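Local coordinates for oxidoreductase, short chain dehydrogenase/reductase family protein (Bifidobacterium adolescentis L2-32, PDB 6OW4) that acts as an NADH-dependent 20beta-hydroxysteroid dehydrogenase of the short-chain dehydrogenase/reductase family, interconverting 20-keto and 20beta-hydroxy steroids, at the interface of chains A and B. Coordinates in Å, arbitrary orientation; residue numbers count along the deposited sequence, not the author numbering. Chains: chain A/B, Oxidoreductase, short chain dehydrogenase/reductase family protein.

The interface of chains A and B. Residues chain A 21, 279; chain B 232, 247, 251, 258-260.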
loop_
_atom_site.group_PDB
_atom_site.type_symbol
_atom_site.label_atom_id
_atom_site.label_comp_id
_atom_site.label_asym_id
_atom_site.label_seq_id
_atom_site.Cartn_x
_atom_site.Cartn_y
_atom_site.Cartn_z
ATOM N N TYR A 21 -6.869 -21.744 22.900
ATOM C CA TYR A 21 -6.054 -20.505 22.773
ATOM C C TYR A 21 -5.187 -20.327 24.018
ATOM O O TYR A 21 -5.456 -19.449 24.836
ATOM C CB TYR A 21 -6.957 -19.286 22.561
ATOM C CG TYR A 21 -7.797 -19.311 21.309
ATOM C CD1 TYR A 21 -7.215 -19.426 20.055
ATOM C CD2 TYR A 21 -9.176 -19.184 21.369
ATOM C CE1 TYR A 21 -7.981 -19.439 18.900
ATOM C CE2 TYR A 21 -9.958 -19.189 20.224
ATOM C CZ TYR A 21 -9.358 -19.319 18.983
ATOM O OH TYR A 21 -10.115 -19.323 17.847
ATOM N N TYR A 279 0.632 -18.031 11.886
ATOM C CA TYR A 279 -0.569 -17.168 11.727
ATOM C C TYR A 279 -0.322 -16.100 10.653
ATOM O O TYR A 279 -1.123 -15.147 10.567
ATOM C CB TYR A 279 -0.979 -16.549 13.067
ATOM C CG TYR A 279 -2.428 -16.133 13.135
ATOM C CD1 TYR A 279 -3.442 -17.060 12.954
ATOM C CD2 TYR A 279 -2.791 -14.817 13.365
ATOM C CE1 TYR A 279 -4.778 -16.692 13.002
ATOM C CE2 TYR A 279 -4.122 -14.431 13.417
ATOM C CZ TYR A 279 -5.121 -15.371 13.234
ATOM O OH TYR A 279 -6.435 -15.004 13.286
ATOM N N TYR B 232 -6.601 -10.700 14.855
ATOM C CA TYR B 232 -7.356 -11.121 16.062
ATOM C C TYR B 232 -6.516 -12.143 16.830
ATOM O O TYR B 232 -6.463 -13.312 16.409
ATOM C CB TYR B 232 -8.723 -11.686 15.672
ATOM C CG TYR B 232 -9.661 -10.667 15.075
ATOM C CD1 TYR B 232 -10.186 -9.644 15.848
ATOM C CD2 TYR B 232 -10.018 -10.716 13.738
ATOM C CE1 TYR B 232 -11.043 -8.697 15.310
ATOM C CE2 TYR B 232 -10.877 -9.778 13.184
ATOM C CZ TYR B 232 -11.392 -8.764 13.973
ATOM O OH TYR B 232 -12.236 -7.837 13.434
ATOM N N HIS B 247 -17.755 -14.405 18.139
ATOM C CA HIS B 247 -16.453 -15.044 17.799
ATOM C C HIS B 247 -16.426 -15.423 16.311
ATOM O O HIS B 247 -15.478 -15.007 15.620
ATOM C CB HIS B 247 -16.223 -16.247 18.727
ATOM C CG HIS B 247 -15.089 -17.141 18.346
ATOM N ND1 HIS B 247 -15.276 -18.303 17.621
ATOM C CD2 HIS B 247 -13.766 -17.075 18.614
ATOM C CE1 HIS B 247 -14.118 -18.905 17.446
ATOM N NE2 HIS B 247 -13.173 -18.170 18.043
ATOM N N LEU B 251 -14.582 -13.898 12.872
ATOM C CA LEU B 251 -13.709 -14.851 12.132
ATOM C C LEU B 251 -14.317 -15.181 10.762
ATOM O O LEU B 251 -13.702 -15.983 10.029
ATOM C CB LEU B 251 -13.513 -16.121 12.965
ATOM C CG LEU B 251 -12.670 -15.969 14.233
ATOM C CD1 LEU B 251 -12.551 -17.303 14.950
ATOM C CD2 LEU B 251 -11.288 -15.409 13.925
ATOM N N ARG B 258 -9.685 -18.832 12.872
ATOM C CA ARG B 258 -9.251 -18.958 14.288
ATOM C C ARG B 258 -8.493 -17.689 14.693
ATOM O O ARG B 258 -7.892 -17.049 13.804
ATOM C CB ARG B 258 -8.397 -20.214 14.495
ATOM C CG ARG B 258 -7.006 -20.172 13.873
ATOM C CD ARG B 258 -6.143 -21.294 14.426
ATOM N NE ARG B 258 -4.796 -21.351 13.871
ATOM C CZ ARG B 258 -3.791 -20.540 14.197
ATOM N NH1 ARG B 258 -3.965 -19.563 15.073
ATOM N NH2 ARG B 258 -2.607 -20.702 13.633
ATOM N N PHE B 259 -8.532 -17.343 15.982
ATOM C CA PHE B 259 -7.696 -16.273 16.583
ATOM C C PHE B 259 -6.236 -16.730 16.563
ATOM O O PHE B 259 -5.983 -17.946 16.667
ATOM C CB PHE B 259 -8.114 -15.953 18.021
ATOM C CG PHE B 259 -9.309 -15.044 18.158
ATOM C CD1 PHE B 259 -10.545 -15.413 17.651
ATOM C CD2 PHE B 259 -9.204 -13.831 18.820
ATOM C CE1 PHE B 259 -11.646 -14.580 17.786
ATOM C CE2 PHE B 259 -10.306 -13.001 18.955
ATOM C CZ PHE B 259 -11.524 -13.377 18.437
ATOM N N GLY B 260 -5.308 -15.783 16.429
ATOM C CA GLY B 260 -3.881 -16.017 16.701
ATOM C C GLY B 260 -3.661 -16.248 18.185
ATOM O O GLY B 260 -4.540 -15.854 18.979
HETATM O O HOH W 1 -6.814 -12.421 12.705
#
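A:Tyr21 and A:Tyr279 reach across to the loop B:Arg258 to B:Gly260 of the neighbouring subunit, and each phenol reads a different backbone group there. The two chains of this short-chain dehydrogenase/reductase meet about a two-fold axis, probably as part of the tetramer that the deposited assembly holds, and the patch has a twin with the chains exchanged. A:Tyr21, from the N-terminal segment, takes the amide N-H of B:Phe259 on its hydroxyl, N to OH 3.1 Å and nearly straight (164° at H). The A:Tyr21 OH also lies at the edge of the B:His247 imidazole, in its plane, 3.3 Å from NE2; that histidine is poorly ordered, and the direction of the bond is not settled. CB of B:Phe259 sits over the face of the A:Tyr21 ring, while the phenylalanine ring itself turns back into its own subunit, one face against CB of B:Tyr232.

A:Tyr279 works the other way, donating its hydroxyl to the carbonyl of B:Arg258, OH to O 2.6 Å, in the carbonyl plane. With CG anti to the backbone N (chi1 -157°), its ring is laid along the loop, and CA of B:Gly260 rests over the centre of the A:Tyr279 ring, 3.5 Å from the centroid; a residue without a side chain suits so close an approach. The guanidinium of B:Arg258 lies alongside the same ring, running the other way, CZ 3.7 Å from CD1 of A:Tyr279, the two planes 34° apart. NH1 of B:Arg258 bonds back to the carbonyl O of B:Phe259 (3.0 Å), which probably steadies the guanidinium beside the tyrosine. Water 1 links the A:Tyr279 hydroxyl, at 2.7 Å from OH, to the backbone N of B:Tyr232. A leucine in place of A:Tyr279 would probably leave the B:Arg258 carbonyl and this water without their shared phenol partner and strip B:Gly260 of the flat surface it rests on.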